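Pyrroline carboxylate reductase (Plasmodium falciparum, PDB 2RCY) binds NADP and probably catalyses the reduction of pyrroline-5-carboxylate to proline, the last step of proline synthesis. Local coordinates at residues N115-V120 / C168-V173; L175-L180 / Q200-S205. All coordinates share one frame; numbering follows the deposited sequence.

The two contacts lie in series along the chain and share helix 169-186: its first turn meets the loop 115-120 in contact 1, and its middle meets helix 191-211 in contact 2. Their centres are about 14 Å apart. Contact 1 is close to the bound coenzyme, with the nearest atoms of the Thr116 side chain and NADP about 3 Å apart, whereas contact 2 is remote from the coenzyme pocket. Both also touch a second subunit, and reciprocally: Pro170 of contact 1 packs on Thr201 of the neighbouring chain, a residue of the helix used in contact 2. One helix of the dimerisation region thus begins beside the coenzyme loop and continues to the packing with helix 191-211.

Contact 1: residues N115-V120 / C168-V173; sequences NTPCLV and CGPAYV
Pro170 presents CG to the root of the flat Asn115 carboxamide, lying 3.8 Å from Asn115 CB, while the amide nitrogen ND2 of Asn115 stands a little farther from the same Pro170 CG, at 4.1 Å. Further along the helix, one face of the Tyr172 ring is occupied from within its own segment: Cys168 O sits 3.8 Å above the plane of the Tyr172 ring, over its centre.

The ring of Pro117 joins the meeting, crossing the Pro170 ring at about a right angle, with Pro117 CD 3.9 Å from Pro170 CG. The one methylene, Pro170 CG, meets both Asn115 and Pro117. Asn115 owes its place to a first torsion of 59°, with CG flanked by backbone N on one side and C on the other. From there the two ends of the amide are used in different directions: OD1 accepts from Ser124 N, and ND2 donates to Ser166 O in the last turn of helix 159-167. Held at both ends, the carboxamide can hardly turn over. Thr116 adds a distant touch through OG1, 4.4 Å from Pro170 CB, and its side chain faces the bound NADP and Met15 of helix 14-26.

Here the loop between strands 108-113 and 123-129, beside the coenzyme, meets the start of a helix of the dimerisation region; Pro117 and Pro170 also pack on Gly204 and Thr201 of the second subunit. No hydrogen bond joins the two segments directly, and the buried contact rests on van der Waals packing. The asparagine consequently ties the coenzyme-side loop to the end of helix 159-167 while showing Pro170 its aliphatic part.

Contact 2: residues L175-L180 / Q200-S205; sequences LFIESL and QTIKGS
Ile202 is the only residue of 200-205 to touch 175-180, placing its CD1 against Phe176, Ile177 and Leu180 on the facing helix. The closest meeting is Ile202 CD1 with Ile177 CG1, 3.6 Å apart, where the two side chains run at a slant to one another. Phe176 CD2 follows at 4.3 Å from Ile202 CD1, and Leu180 CD1 at 4.4 Å from that same methyl.

The conformation of Ile202 explains its reach. With CG1 beside the backbone N (chi1 -60°) and so anti to the carbonyl carbon, and the chain then extended to CD1 (chi2 169°), the methyl is held out from its own backbone. Ile177 adopts the same pair of rotamers, although its CB does not point directly at the other helix; its CG1 branch closes the gap. Leu180 also braces its helix neighbour, CD1 lying 3.6 Å above one face of the Phe176 ring, offset toward the rim.

Two serines illustrate how a buried hydroxyl can be satisfied by its own helix. Ser179 OG donates to Leu175 O at 2.6 Å, and Ser205 OG to Thr201 O at 2.7 Å. Each carbonyl also accepts the backbone N of the same serine, from the opposite face of its plane.

The second subunit covers the pair further: Phe176 stacks on Phe176 of that chain, Ile202 packs on its Ile202, and Glu178 forms salt bridges with its Lys220 and Lys243, so that this pair of consecutive helices belongs to the subunit interface. Within the chain, the local axes pass 12.1 Å apart, a wide spacing filled by the extended CG1-CD1 arm of Ile202 and the side chains it meets. The short segments 175-180 and 200-205 run at 133°, inclined well away from antiparallel. Helix 169-186 thus lies against its successor 191-211, whose Val198 adds to the packing on Ile177 and Leu180.

Contact 1: residues N115-V120 / C168-V173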
# COMPACT_ATOMS: atom_id res chain seq x y z
N ASN A 115 -18.73 -28.67 -12.30
CA ASN A 115 -17.57 -27.99 -12.87
C ASN A 115 -17.07 -28.68 -14.15
O ASN A 115 -17.42 -29.83 -14.40
CB ASN A 115 -16.45 -27.79 -11.84
CG ASN A 115 -15.94 -29.10 -11.25
OD1 ASN A 115 -16.17 -30.18 -11.79
ND2 ASN A 115 -15.22 -28.99 -10.13
N THR A 116 -16.27 -27.98 -14.94
CA THR A 116 -15.81 -28.49 -16.25
C THR A 116 -15.01 -29.81 -16.23
O THR A 116 -15.10 -30.57 -17.20
CB THR A 116 -15.05 -27.42 -17.08
OG1 THR A 116 -13.93 -26.92 -16.33
CG2 THR A 116 -15.97 -26.27 -17.46
N PRO A 117 -14.21 -30.07 -15.17
CA PRO A 117 -13.51 -31.36 -15.02
C PRO A 117 -14.36 -32.62 -15.22
O PRO A 117 -13.80 -33.71 -15.34
CB PRO A 117 -13.01 -31.30 -13.58
CG PRO A 117 -12.74 -29.88 -13.35
CD PRO A 117 -13.84 -29.15 -14.07
N CYS A 118 -15.69 -32.48 -15.25
CA CYS A 118 -16.58 -33.61 -15.49
C CYS A 118 -16.42 -34.17 -16.91
O CYS A 118 -16.76 -35.33 -17.16
CB CYS A 118 -18.04 -33.21 -15.24
SG CYS A 118 -18.70 -32.00 -16.41
N LEU A 119 -15.89 -33.35 -17.81
CA LEU A 119 -15.56 -33.74 -19.18
C LEU A 119 -14.59 -34.92 -19.21
O LEU A 119 -14.72 -35.81 -20.06
CB LEU A 119 -14.99 -32.55 -19.95
CG LEU A 119 -14.61 -32.71 -21.43
CD1 LEU A 119 -15.85 -32.89 -22.31
CD2 LEU A 119 -13.79 -31.53 -21.91
N VAL A 120 -13.62 -34.92 -18.30
CA VAL A 120 -12.66 -36.02 -18.18
C VAL A 120 -13.04 -36.97 -17.02
O VAL A 120 -12.19 -37.69 -16.49
CB VAL A 120 -11.19 -35.52 -18.06
CG1 VAL A 120 -10.76 -34.83 -19.34
CG2 VAL A 120 -11.00 -34.60 -16.86
N CYS A 168 -16.44 -22.65 -9.28
CA CYS A 168 -15.46 -21.67 -9.75
C CYS A 168 -14.02 -22.13 -9.56
O CYS A 168 -13.11 -21.62 -10.22
CB CYS A 168 -15.66 -20.34 -9.02
SG CYS A 168 -17.26 -19.60 -9.24
N GLY A 169 -13.83 -23.08 -8.65
CA GLY A 169 -12.51 -23.60 -8.29
C GLY A 169 -11.52 -23.86 -9.42
O GLY A 169 -10.38 -23.42 -9.33
N PRO A 170 -11.95 -24.57 -10.49
CA PRO A 170 -11.03 -24.85 -11.58
C PRO A 170 -10.26 -23.62 -12.06
O PRO A 170 -9.06 -23.72 -12.32
CB PRO A 170 -11.94 -25.39 -12.69
CG PRO A 170 -13.06 -26.02 -11.95
CD PRO A 170 -13.28 -25.16 -10.74
N ALA A 171 -10.94 -22.48 -12.15
CA ALA A 171 -10.34 -21.23 -12.60
C ALA A 171 -9.18 -20.78 -11.72
O ALA A 171 -8.17 -20.29 -12.22
CB ALA A 171 -11.38 -20.14 -12.71
N TYR A 172 -9.33 -20.93 -10.40
CA TYR A 172 -8.27 -20.57 -9.46
C TYR A 172 -7.09 -21.53 -9.60
O TYR A 172 -5.93 -21.11 -9.53
CB TYR A 172 -8.75 -20.58 -8.00
CG TYR A 172 -10.15 -20.03 -7.74
CD1 TYR A 172 -11.01 -20.68 -6.87
CD2 TYR A 172 -10.60 -18.86 -8.35
CE1 TYR A 172 -12.28 -20.20 -6.61
CE2 TYR A 172 -11.88 -18.36 -8.10
CZ TYR A 172 -12.71 -19.04 -7.23
OH TYR A 172 -13.98 -18.57 -6.97
N VAL A 173 -7.40 -22.81 -9.79
CA VAL A 173 -6.38 -23.85 -9.97
C VAL A 173 -5.67 -23.66 -11.32
O VAL A 173 -4.45 -23.74 -11.38
CB VAL A 173 -6.98 -25.28 -9.85
CG1 VAL A 173 -5.87 -26.33 -9.81
CG2 VAL A 173 -7.85 -25.40 -8.61

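Contact 2: residues L175-L180 / Q200-S205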
# COMPACT_ATOMS: atom_id res chain seq x y z
N LEU A 175 -5.28 -20.88 -12.93
CA LEU A 175 -4.44 -19.69 -12.80
C LEU A 175 -3.22 -19.95 -11.92
O LEU A 175 -2.14 -19.44 -12.20
CB LEU A 175 -5.25 -18.50 -12.25
CG LEU A 175 -4.58 -17.12 -12.22
CD1 LEU A 175 -4.21 -16.63 -13.61
CD2 LEU A 175 -5.47 -16.10 -11.53
N PHE A 176 -3.40 -20.76 -10.88
CA PHE A 176 -2.31 -21.23 -10.03
C PHE A 176 -1.28 -21.98 -10.89
O PHE A 176 -0.09 -21.65 -10.86
CB PHE A 176 -2.87 -22.14 -8.93
CG PHE A 176 -1.87 -22.52 -7.86
CD1 PHE A 176 -1.30 -21.55 -7.04
CD2 PHE A 176 -1.55 -23.85 -7.65
CE1 PHE A 176 -0.39 -21.91 -6.05
CE2 PHE A 176 -0.64 -24.22 -6.66
CZ PHE A 176 -0.06 -23.24 -5.85
N ILE A 177 -1.76 -22.95 -11.66
CA ILE A 177 -0.93 -23.72 -12.61
C ILE A 177 -0.27 -22.79 -13.62
O ILE A 177 0.92 -22.93 -13.92
CB ILE A 177 -1.77 -24.81 -13.34
CG1 ILE A 177 -2.29 -25.85 -12.34
CG2 ILE A 177 -0.95 -25.50 -14.43
CD1 ILE A 177 -3.45 -26.70 -12.85
N GLU A 178 -1.05 -21.84 -14.14
CA GLU A 178 -0.56 -20.83 -15.08
C GLU A 178 0.59 -20.00 -14.50
O GLU A 178 1.59 -19.77 -15.18
CB GLU A 178 -1.72 -19.92 -15.50
CG GLU A 178 -1.39 -18.88 -16.56
CD GLU A 178 -2.52 -17.88 -16.78
OE1 GLU A 178 -3.70 -18.28 -16.66
OE2 GLU A 178 -2.23 -16.70 -17.08
N SER A 179 0.43 -19.57 -13.25
CA SER A 179 1.42 -18.72 -12.58
C SER A 179 2.71 -19.47 -12.27
O SER A 179 3.81 -18.91 -12.38
CB SER A 179 0.84 -18.14 -11.29
OG SER A 179 -0.44 -17.58 -11.51
N LEU A 180 2.58 -20.74 -11.88
CA LEU A 180 3.74 -21.57 -11.55
C LEU A 180 4.60 -21.85 -12.78
O LEU A 180 5.83 -21.80 -12.70
CB LEU A 180 3.29 -22.88 -10.89
CG LEU A 180 2.82 -22.83 -9.44
CD1 LEU A 180 1.98 -24.05 -9.12
CD2 LEU A 180 3.99 -22.71 -8.47
N GLN A 200 2.83 -32.54 -11.84
CA GLN A 200 3.27 -33.67 -11.02
C GLN A 200 3.45 -33.28 -9.55
O GLN A 200 3.25 -34.10 -8.66
CB GLN A 200 4.56 -34.28 -11.60
CG GLN A 200 5.05 -35.56 -10.92
CD GLN A 200 3.98 -36.64 -10.79
OE1 GLN A 200 3.11 -36.78 -11.65
NE2 GLN A 200 4.06 -37.41 -9.72
N THR A 201 3.82 -32.02 -9.32
CA THR A 201 3.97 -31.49 -7.97
C THR A 201 2.60 -31.34 -7.29
O THR A 201 2.47 -31.63 -6.09
CB THR A 201 4.72 -30.14 -7.97
OG1 THR A 201 6.03 -30.33 -8.52
CG2 THR A 201 4.87 -29.59 -6.57
N ILE A 202 1.60 -30.90 -8.05
CA ILE A 202 0.25 -30.74 -7.52
C ILE A 202 -0.42 -32.10 -7.30
O ILE A 202 -1.06 -32.32 -6.26
CB ILE A 202 -0.63 -29.84 -8.43
CG1 ILE A 202 -0.01 -28.45 -8.55
CG2 ILE A 202 -2.04 -29.74 -7.87
CD1 ILE A 202 -0.64 -27.57 -9.62
N LYS A 203 -0.26 -33.01 -8.27
CA LYS A 203 -0.81 -34.36 -8.19
C LYS A 203 -0.32 -35.09 -6.93
O LYS A 203 -1.11 -35.73 -6.24
CB LYS A 203 -0.46 -35.16 -9.45
CG LYS A 203 -1.01 -36.58 -9.48
CD LYS A 203 -0.80 -37.23 -10.84
CE LYS A 203 -1.24 -38.68 -10.85
NZ LYS A 203 -2.67 -38.85 -10.44
N GLY A 204 0.97 -34.97 -6.66
CA GLY A 204 1.58 -35.58 -5.48
C GLY A 204 1.12 -34.96 -4.18
O GLY A 204 0.94 -35.66 -3.18
N SER A 205 0.94 -33.64 -4.18
CA SER A 205 0.50 -32.90 -3.00
C SER A 205 -0.93 -33.26 -2.58
O SER A 205 -1.20 -33.46 -1.40
CB SER A 205 0.62 -31.39 -3.23
OG SER A 205 1.95 -31.03 -3.55